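PDB 6VNA: pyridoxamine 5'-phosphate oxidase-related, FMN-binding protein from Paracoccus denitrificans, which probably acts as a noncanonical heme oxygenase that degrades c-type heme, built on the split-barrel fold of the FMN-binding oxidases. Local coordinates for residues A15-L20 and A91-L96; R25-G30 and A74-A79; P54-A59 and W131-V136. All blocks are in the same frame, centred on the assembly; numbering follows the deposited sequence.

Contact 1 (A15-L20 and A91-L96); sequences ALARQL and ARLSIL
One turn and a half of helix 11-23, residues 15-20, lies across the start of strand 92-101, the two short axes running at 86° to each other with a closest approach of 8.6 Å. The joint is purely apolar and carried by few atoms. Its tight part is at Leu20, whose CB points at the strand. With CG anti to the carbonyl carbon (chi1 -74°) and an extended second torsion, CD1 is brought end-on against the backbone at the Ala91-Arg92 peptide: Leu20 CD1 stands 4.0 Å from Arg92 N and 4.1 Å from Leu93 CB, and also meets the methyl of Ala91. One methyl thus touches both Ala91, just ahead of the strand, and Leu93, the two residues whose CB atoms point to the helix. Leu93 returns the contact from the strand. Its CG is anti to the backbone N, and CD2 reaches the helix backbone, 3.9 Å from Ala17 O, beside the Ala17 methyl; at this small residue the backbones come nearest, with 6.5 Å between Ala17 CA and Leu93 CA. Leu150 of strand 148-151 touches both Ala17 and Leu93.

The looser side is at Leu16, a partly exposed residue that grazes Ala91 only by its tip, Leu16 CD2 to Ala91 CB being 4.3 Å. Arg92 turns its side chain from the helix, its NH1 bonding to Met88 O and His90 O. This is helix-on-sheet packing, an N-terminal helix laid over the curled antiparallel sheet of the FMN-binding split-barrel fold.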
loop_
_atom_site.group_PDB
_atom_site.type_symbol
_atom_site.label_atom_id
_atom_site.label_comp_id
_atom_site.label_asym_id
_atom_site.label_seq_id
_atom_site.Cartn_x
_atom_site.Cartn_y
_atom_site.Cartn_z
ATOM N N ALA A 15 17.445 -6.162 10.707
ATOM C CA ALA A 15 16.703 -7.180 11.501
ATOM C C ALA A 15 15.238 -6.727 11.702
ATOM O O ALA A 15 14.298 -7.566 11.592
ATOM C CB ALA A 15 17.424 -7.401 12.810
ATOM N N LEU A 16 15.013 -5.434 11.954
ATOM C CA LEU A 16 13.626 -4.922 12.062
ATOM C C LEU A 16 12.875 -5.222 10.754
ATOM O O LEU A 16 11.759 -5.805 10.832
ATOM C CB LEU A 16 13.639 -3.427 12.381
ATOM C CG LEU A 16 12.248 -2.883 12.675
ATOM C CD1 LEU A 16 11.516 -3.794 13.663
ATOM C CD2 LEU A 16 12.313 -1.444 13.169
ATOM N N ALA A 17 13.490 -4.907 9.599
ATOM C CA ALA A 17 12.925 -5.129 8.239
ATOM C C ALA A 17 12.585 -6.601 8.048
ATOM O O ALA A 17 11.495 -6.891 7.535
ATOM C CB ALA A 17 13.889 -4.680 7.173
ATOM N N ARG A 18 13.506 -7.492 8.413
ATOM C CA ARG A 18 13.313 -8.959 8.277
ATOM C C ARG A 18 12.220 -9.435 9.234
ATOM O O ARG A 18 11.473 -10.382 8.850
ATOM C CB ARG A 18 14.625 -9.693 8.559
ATOM C CG ARG A 18 15.735 -9.349 7.578
ATOM C CD ARG A 18 16.851 -10.374 7.601
ATOM N NE ARG A 18 17.928 -9.972 6.699
ATOM C CZ ARG A 18 19.005 -9.270 7.041
ATOM N NH1 ARG A 18 19.185 -8.874 8.292
ATOM N NH2 ARG A 18 19.903 -8.969 6.119
ATOM N N GLN A 19 12.142 -8.830 10.434
ATOM C CA GLN A 19 11.175 -9.231 11.493
ATOM C C GLN A 19 9.760 -8.834 11.045
ATOM O O GLN A 19 8.820 -9.656 11.261
ATOM C CB GLN A 19 11.538 -8.617 12.856
ATOM C CG GLN A 19 12.682 -9.329 13.573
ATOM C CD GLN A 19 13.299 -8.575 14.738
ATOM O OE1 GLN A 19 13.380 -7.354 14.771
ATOM N NE2 GLN A 19 13.773 -9.320 15.720
ATOM N N LEU A 20 9.612 -7.636 10.462
ATOM C CA LEU A 20 8.337 -7.153 9.870
ATOM C C LEU A 20 7.863 -8.133 8.793
ATOM O O LEU A 20 6.648 -8.501 8.797
ATOM C CB LEU A 20 8.513 -5.742 9.291
ATOM C CG LEU A 20 8.598 -4.633 10.338
ATOM C CD1 LEU A 20 8.771 -3.267 9.706
ATOM C CD2 LEU A 20 7.357 -4.644 11.222
ATOM N N ALA A 91 6.123 0.841 13.215
ATOM C CA ALA A 91 7.231 0.486 12.305
ATOM C C ALA A 91 6.607 0.024 10.986
ATOM O O ALA A 91 5.549 -0.682 11.020
ATOM C CB ALA A 91 8.115 -0.576 12.917
ATOM N N ARG A 92 7.228 0.371 9.864
ATOM C CA ARG A 92 6.668 0.042 8.532
ATOM C C ARG A 92 7.744 0.067 7.459
ATOM O O ARG A 92 8.648 0.941 7.473
ATOM C CB ARG A 92 5.579 1.043 8.165
ATOM C CG ARG A 92 6.083 2.474 8.176
ATOM C CD ARG A 92 5.001 3.324 8.787
ATOM N NE ARG A 92 5.211 4.744 8.580
ATOM C CZ ARG A 92 5.325 5.653 9.527
ATOM N NH1 ARG A 92 5.302 5.326 10.815
ATOM N NH2 ARG A 92 5.489 6.908 9.162
ATOM N N LEU A 93 7.624 -0.880 6.547
ATOM C CA LEU A 93 8.623 -1.141 5.487
ATOM C C LEU A 93 7.934 -0.937 4.135
ATOM O O LEU A 93 6.833 -1.541 3.946
ATOM C CB LEU A 93 9.114 -2.581 5.669
ATOM C CG LEU A 93 10.053 -3.046 4.567
ATOM C CD1 LEU A 93 11.323 -2.208 4.586
ATOM C CD2 LEU A 93 10.344 -4.539 4.708
ATOM N N SER A 94 8.505 -0.077 3.284
ATOM C CA SER A 94 8.094 0.147 1.870
ATOM C C SER A 94 9.027 -0.665 0.988
ATOM O O SER A 94 10.239 -0.419 1.054
ATOM C CB SER A 94 8.183 1.582 1.438
ATOM O OG SER A 94 7.224 2.377 2.099
ATOM N N ILE A 95 8.486 -1.553 0.170
ATOM C CA ILE A 95 9.303 -2.297 -0.825
ATOM C C ILE A 95 8.889 -1.873 -2.233
ATOM O O ILE A 95 7.697 -1.715 -2.457
ATOM C CB ILE A 95 9.146 -3.799 -0.590
ATOM C CG1 ILE A 95 9.727 -4.159 0.773
ATOM C CG2 ILE A 95 9.770 -4.598 -1.722
ATOM C CD1 ILE A 95 9.538 -5.600 1.133
ATOM N N LEU A 96 9.881 -1.660 -3.098
ATOM C CA LEU A 96 9.750 -1.562 -4.574
ATOM C C LEU A 96 10.186 -2.917 -5.139
ATOM O O LEU A 96 11.276 -3.359 -4.792
ATOM C CB LEU A 96 10.636 -0.435 -5.115
ATOM C CG LEU A 96 10.347 0.996 -4.647
ATOM C CD1 LEU A 96 11.289 1.984 -5.320
ATOM C CD2 LEU A 96 8.913 1.416 -4.906
#

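Contact 2 (R25-G30 and A74-A79); sequences RHASLG and AGLLIA
Neighbouring antiparallel strands of the split barrel, 26-30 and 74-79, pair here at 160° between their short axes, and leucine branches on one strand meet alanine methyls and backbone on the other. On the face carrying Leu29 and Leu76, the bumps are leucine branches and the hollows are left by alanines. Leu29 has CG anti to the backbone N (chi1 167°), which swings CD1 across to the partner strand, 3.4 Å from Gly75 O. The same methyl touches both Ala74 CB and Leu76 CD2, the latter 3.8 Å from Leu29 CD1. Leu76 has CG anti to the carbonyl carbon (chi1 -64°), and the two leucines cross obliquely and mesh by one branch each. Beyond them the Ala27 methyl faces the gap between Leu76 CD2 and Ile78 CG1, touching both, and Ala27 CB lies 3.3 Å from Leu77 O. Ile44 and Leu46 of strand 39-48 extend this face, and Ile133 of strand 128-135 packs against it.

On the reverse face Ser28 and Leu77 meet through their CB atoms, and no side chain stands at Gly30 or Gly75, whose CA atoms are 4.4 Å apart. This face meets the other subunit: Ser28 OG is hydrogen-bonded to Ser28 OG of the second subunit, while Leu77 packs on its Thr42. Four backbone bonds stitch the strands together, two in each of the hydrogen-bonded pairs Ser28-Leu77 and Gly30-Gly75. The glycine pair is the shorter and more bent at the carbonyl: Gly75 N uses a lone pair of Gly30 O, whereas Gly30 N, 2.7 Å from Gly75 O, approaches from above the carbonyl plane.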
loop_
_atom_site.group_PDB
_atom_site.type_symbol
_atom_site.label_atom_id
_atom_site.label_comp_id
_atom_site.label_asym_id
_atom_site.label_seq_id
_atom_site.Cartn_x
_atom_site.Cartn_y
_atom_site.Cartn_z
ATOM N N ARG A 25 1.075 -10.695 7.663
ATOM C CA ARG A 25 -0.066 -11.508 7.151
ATOM C C ARG A 25 -0.840 -10.720 6.067
ATOM O O ARG A 25 -1.487 -11.346 5.241
ATOM C CB ARG A 25 -0.937 -11.940 8.341
ATOM C CG ARG A 25 -0.209 -12.803 9.367
ATOM C CD ARG A 25 0.315 -14.104 8.765
ATOM N NE ARG A 25 1.023 -14.999 9.679
ATOM C CZ ARG A 25 2.319 -14.947 9.960
ATOM N NH1 ARG A 25 3.093 -14.015 9.429
ATOM N NH2 ARG A 25 2.843 -15.830 10.796
ATOM N N HIS A 26 -0.767 -9.390 6.062
ATOM C CA HIS A 26 -1.464 -8.501 5.103
ATOM C C HIS A 26 -0.528 -7.378 4.707
ATOM O O HIS A 26 0.471 -7.192 5.413
ATOM C CB HIS A 26 -2.758 -7.933 5.699
ATOM C CG HIS A 26 -3.663 -8.999 6.198
ATOM N ND1 HIS A 26 -4.396 -9.791 5.342
ATOM C CD2 HIS A 26 -3.938 -9.426 7.456
ATOM C CE1 HIS A 26 -5.087 -10.670 6.045
ATOM N NE2 HIS A 26 -4.830 -10.461 7.349
ATOM N N ALA A 27 -0.872 -6.650 3.635
ATOM C CA ALA A 27 -0.112 -5.470 3.188
ATOM C C ALA A 27 -0.988 -4.535 2.354
ATOM O O ALA A 27 -2.092 -4.953 1.908
ATOM C CB ALA A 27 1.079 -5.921 2.386
ATOM N N SER A 28 -0.480 -3.326 2.125
ATOM C CA SER A 28 -0.961 -2.430 1.055
ATOM C C SER A 28 -0.140 -2.725 -0.203
ATOM O O SER A 28 1.093 -2.598 -0.136
ATOM C CB SER A 28 -0.852 -0.988 1.456
ATOM O OG SER A 28 -1.603 -0.736 2.612
ATOM N N LEU A 29 -0.781 -3.119 -1.298
ATOM C CA LEU A 29 -0.071 -3.377 -2.586
ATOM C C LEU A 29 -0.315 -2.189 -3.521
ATOM O O LEU A 29 -1.489 -1.749 -3.666
ATOM C CB LEU A 29 -0.572 -4.684 -3.189
ATOM C CG LEU A 29 -0.172 -4.948 -4.642
ATOM C CD1 LEU A 29 1.297 -5.354 -4.758
ATOM C CD2 LEU A 29 -1.069 -6.019 -5.230
ATOM N N GLY A 30 0.765 -1.630 -4.040
ATOM C CA GLY A 30 0.726 -0.662 -5.145
ATOM C C GLY A 30 0.868 -1.343 -6.501
ATOM O O GLY A 30 1.863 -2.104 -6.713
ATOM N N ALA A 74 5.475 -3.366 -8.834
ATOM C CA ALA A 74 4.663 -3.566 -7.607
ATOM C C ALA A 74 5.356 -2.912 -6.420
ATOM O O ALA A 74 6.571 -3.125 -6.260
ATOM C CB ALA A 74 4.440 -5.041 -7.353
ATOM N N GLY A 75 4.599 -2.117 -5.661
ATOM C CA GLY A 75 4.966 -1.611 -4.321
ATOM C C GLY A 75 4.269 -2.376 -3.205
ATOM O O GLY A 75 3.108 -2.821 -3.395
ATOM N N LEU A 76 4.952 -2.568 -2.082
ATOM C CA LEU A 76 4.327 -3.092 -0.829
ATOM C C LEU A 76 4.665 -2.140 0.313
ATOM O O LEU A 76 5.859 -1.729 0.398
ATOM C CB LEU A 76 4.864 -4.482 -0.480
ATOM C CG LEU A 76 4.556 -5.603 -1.451
ATOM C CD1 LEU A 76 5.410 -6.826 -1.139
ATOM C CD2 LEU A 76 3.088 -5.959 -1.410
ATOM N N LEU A 77 3.650 -1.796 1.117
ATOM C CA LEU A 77 3.784 -1.294 2.506
ATOM C C LEU A 77 3.451 -2.423 3.485
ATOM O O LEU A 77 2.347 -3.010 3.406
ATOM C CB LEU A 77 2.825 -0.128 2.751
ATOM C CG LEU A 77 3.009 0.570 4.101
ATOM C CD1 LEU A 77 4.476 0.953 4.315
ATOM C CD2 LEU A 77 2.128 1.811 4.186
ATOM N N ILE A 78 4.360 -2.693 4.403
ATOM C CA ILE A 78 4.190 -3.737 5.455
ATOM C C ILE A 78 4.340 -3.042 6.810
ATOM O O ILE A 78 5.385 -2.460 7.082
ATOM C CB ILE A 78 5.197 -4.869 5.197
ATOM C CG1 ILE A 78 4.955 -5.471 3.814
ATOM C CG2 ILE A 78 5.158 -5.915 6.298
ATOM C CD1 ILE A 78 6.096 -6.302 3.308
ATOM N N ALA A 79 3.279 -3.008 7.590
ATOM C CA ALA A 79 3.259 -2.394 8.931
ATOM C C ALA A 79 3.099 -3.521 9.945
ATOM O O ALA A 79 2.742 -4.643 9.551
ATOM C CB ALA A 79 2.160 -1.360 9.024
#

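Contact 3 (P54-A59 and W131-V136); sequences PLALLA and WRIEPV
Strands 54-59 and 131-135 run antiparallel with a marked twist, 145° between their short axes, and are joined by three backbone hydrogen bonds. Ala56 and Trp131 form the hydrogen-bonded pair: Ala56 N to Trp131 O is 2.7 Å and almost straight, in the carbonyl plane, while the return bond from Trp131 N reaches Ala56 O from above its plane. The third, Ile133 N to Pro54 O, likewise comes from above the plane. Between them Leu55 and Arg132 make a non-hydrogen-bonded pair.

On the face of Ala56 and Trp131, the indole is the largest group. Trp131 has CG anti to the carbonyl carbon, and Leu58 lays its CD1 methyl over one face of the ring, 4.2 Å from the centroid of the five-membered ring of Trp131 and 27° off its normal, a CH-pi contact in which the two side chains cross at about a right angle. Ala99 and Pro101 of strand 92-101 also touch this tryptophan. Further along, Ile133 sends CD1 to the methyl of Ala56, with 3.9 Å between Ile133 CD1 and Ala56 CB. Pro54 sets its ring against the Ile133 carbonyl, CG and CD of Pro54 each 3.5 Å from Ile133 O, and its CD also meets Pro135 CD.

On the other face Leu55 swings CD1 over the Trp131 carbonyl, 3.7 Å from Trp131 O, and touches Arg132 CG. The arginine bends at its third torsion (chi3 55°), and its guanidinium makes salt bridges to Asp49 and Asp51. An apolar interior side and a charge-paired outer end therefore share one strand pair of the barrel wall, and the two carboxylates balance the charge of Arg132 and probably fix the direction of its guanidinium.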
loop_
_atom_site.group_PDB
_atom_site.type_symbol
_atom_site.label_atom_id
_atom_site.label_comp_id
_atom_site.label_asym_id
_atom_site.label_seq_id
_atom_site.Cartn_x
_atom_site.Cartn_y
_atom_site.Cartn_z
ATOM N N PRO A 54 8.667 -11.767 -0.307
ATOM C CA PRO A 54 7.243 -11.467 -0.190
ATOM C C PRO A 54 6.409 -12.305 -1.162
ATOM O O PRO A 54 6.810 -12.503 -2.286
ATOM C CB PRO A 54 7.129 -9.990 -0.567
ATOM C CG PRO A 54 8.498 -9.427 -0.244
ATOM C CD PRO A 54 9.486 -10.566 -0.462
ATOM N N LEU A 55 5.285 -12.819 -0.692
ATOM C CA LEU A 55 4.417 -13.732 -1.465
ATOM C C LEU A 55 2.988 -13.266 -1.254
ATOM O O LEU A 55 2.565 -13.260 -0.105
ATOM C CB LEU A 55 4.614 -15.154 -0.939
ATOM C CG LEU A 55 3.757 -16.244 -1.579
ATOM C CD1 LEU A 55 4.167 -16.478 -3.028
ATOM C CD2 LEU A 55 3.864 -17.535 -0.771
ATOM N N ALA A 56 2.311 -12.871 -2.326
ATOM C CA ALA A 56 0.960 -12.277 -2.297
ATOM C C ALA A 56 -0.012 -13.361 -2.751
ATOM O O ALA A 56 0.409 -14.247 -3.502
ATOM C CB ALA A 56 0.942 -11.049 -3.181
ATOM N N LEU A 57 -1.246 -13.330 -2.269
ATOM C CA LEU A 57 -2.330 -14.218 -2.756
ATOM C C LEU A 57 -3.452 -13.311 -3.287
ATOM O O LEU A 57 -4.112 -12.630 -2.469
ATOM C CB LEU A 57 -2.769 -15.116 -1.597
ATOM C CG LEU A 57 -3.896 -16.110 -1.882
ATOM C CD1 LEU A 57 -3.537 -17.054 -3.008
ATOM C CD2 LEU A 57 -4.236 -16.914 -0.634
ATOM N N LEU A 58 -3.626 -13.259 -4.611
ATOM C CA LEU A 58 -4.582 -12.337 -5.281
ATOM C C LEU A 58 -5.662 -13.151 -5.983
ATOM O O LEU A 58 -5.345 -14.241 -6.466
ATOM C CB LEU A 58 -3.825 -11.463 -6.284
ATOM C CG LEU A 58 -2.614 -10.707 -5.738
ATOM C CD1 LEU A 58 -2.034 -9.786 -6.784
ATOM C CD2 LEU A 58 -2.962 -9.907 -4.502
ATOM N N ALA A 59 -6.892 -12.629 -5.995
ATOM C CA ALA A 59 -7.988 -13.020 -6.916
ATOM C C ALA A 59 -7.519 -12.715 -8.344
ATOM O O ALA A 59 -7.247 -11.534 -8.652
ATOM C CB ALA A 59 -9.257 -12.286 -6.571
ATOM N N TRP A 131 1.627 -14.830 -6.186
ATOM C CA TRP A 131 2.656 -13.964 -6.826
ATOM C C TRP A 131 3.828 -13.733 -5.861
ATOM O O TRP A 131 3.567 -13.247 -4.741
ATOM C CB TRP A 131 2.047 -12.608 -7.174
ATOM C CG TRP A 131 0.962 -12.632 -8.200
ATOM C CD1 TRP A 131 -0.348 -12.982 -8.047
ATOM C CD2 TRP A 131 1.105 -12.192 -9.555
ATOM N NE1 TRP A 131 -1.023 -12.822 -9.232
ATOM C CE2 TRP A 131 -0.157 -12.340 -10.174
ATOM C CE3 TRP A 131 2.189 -11.710 -10.298
ATOM C CZ2 TRP A 131 -0.365 -12.013 -11.508
ATOM C CZ3 TRP A 131 1.982 -11.393 -11.622
ATOM C CH2 TRP A 131 0.722 -11.536 -12.210
ATOM N N ARG A 132 5.064 -13.999 -6.294
ATOM C CA ARG A 132 6.289 -13.552 -5.592
ATOM C C ARG A 132 6.539 -12.098 -5.977
ATOM O O ARG A 132 6.492 -11.797 -7.170
ATOM C CB ARG A 132 7.502 -14.402 -5.975
ATOM C CG ARG A 132 7.453 -15.819 -5.428
ATOM C CD ARG A 132 8.500 -16.708 -6.074
ATOM N NE ARG A 132 9.845 -16.163 -5.963
ATOM C CZ ARG A 132 10.684 -16.384 -4.957
ATOM N NH1 ARG A 132 10.324 -17.130 -3.925
ATOM N NH2 ARG A 132 11.883 -15.835 -4.975
ATOM N N ILE A 133 6.789 -11.227 -5.008
ATOM C CA ILE A 133 7.150 -9.812 -5.292
ATOM C C ILE A 133 8.619 -9.668 -4.932
ATOM O O ILE A 133 8.922 -9.518 -3.733
ATOM C CB ILE A 133 6.208 -8.831 -4.569
ATOM C CG1 ILE A 133 4.770 -9.057 -5.036
ATOM C CG2 ILE A 133 6.632 -7.392 -4.811
ATOM C CD1 ILE A 133 3.741 -8.496 -4.130
ATOM N N GLU A 134 9.481 -9.793 -5.943
ATOM C CA GLU A 134 10.952 -9.840 -5.788
ATOM C C GLU A 134 11.439 -8.424 -5.541
ATOM O O GLU A 134 11.203 -7.538 -6.350
ATOM C CB GLU A 134 11.611 -10.457 -7.015
ATOM C CG GLU A 134 11.253 -11.918 -7.212
ATOM C CD GLU A 134 11.685 -12.492 -8.554
ATOM O OE1 GLU A 134 12.206 -11.713 -9.380
ATOM O OE2 GLU A 134 11.492 -13.714 -8.769
ATOM N N PRO A 135 12.073 -8.154 -4.384
ATOM C CA PRO A 135 12.489 -6.797 -4.060
ATOM C C PRO A 135 13.701 -6.335 -4.867
ATOM O O PRO A 135 14.605 -7.105 -5.078
ATOM C CB PRO A 135 12.804 -6.843 -2.553
ATOM C CG PRO A 135 13.086 -8.304 -2.263
ATOM C CD PRO A 135 12.277 -9.094 -3.269
ATOM N N VAL A 136 13.651 -5.068 -5.255
ATOM C CA VAL A 136 14.767 -4.267 -5.816
ATOM C C VAL A 136 15.315 -3.368 -4.703
ATOM O O VAL A 136 16.538 -3.396 -4.492
ATOM C CB VAL A 136 14.270 -3.445 -7.026
ATOM C CG1 VAL A 136 15.313 -2.473 -7.534
ATOM C CG2 VAL A 136 13.784 -4.341 -8.150
#

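All three contacts are largely buried, but they differ in the elements they join. Contacts 2 and 3 are strand pairs within one curled sheet, bound by backbone hydrogen bonds, whereas contact 1 sets a helix on that sheet through apolar side chains alone. The centre of contact 2 is about 4 Å from the centre of the chain, that of contact 1 about 9 Å, with partly exposed Leu16 at its side. Strands 74-79 and 92-96 adjoin through backbone hydrogen bonds such as Ile95 with Leu76, and contacts 1 and 2, unlike contact 3, touch the second subunit. Leu76 packs on Pro54 and Ile133 where contacts 2 and 3 meet. Contact 3 adds salt bridges, Glu134 to Arg98 among them.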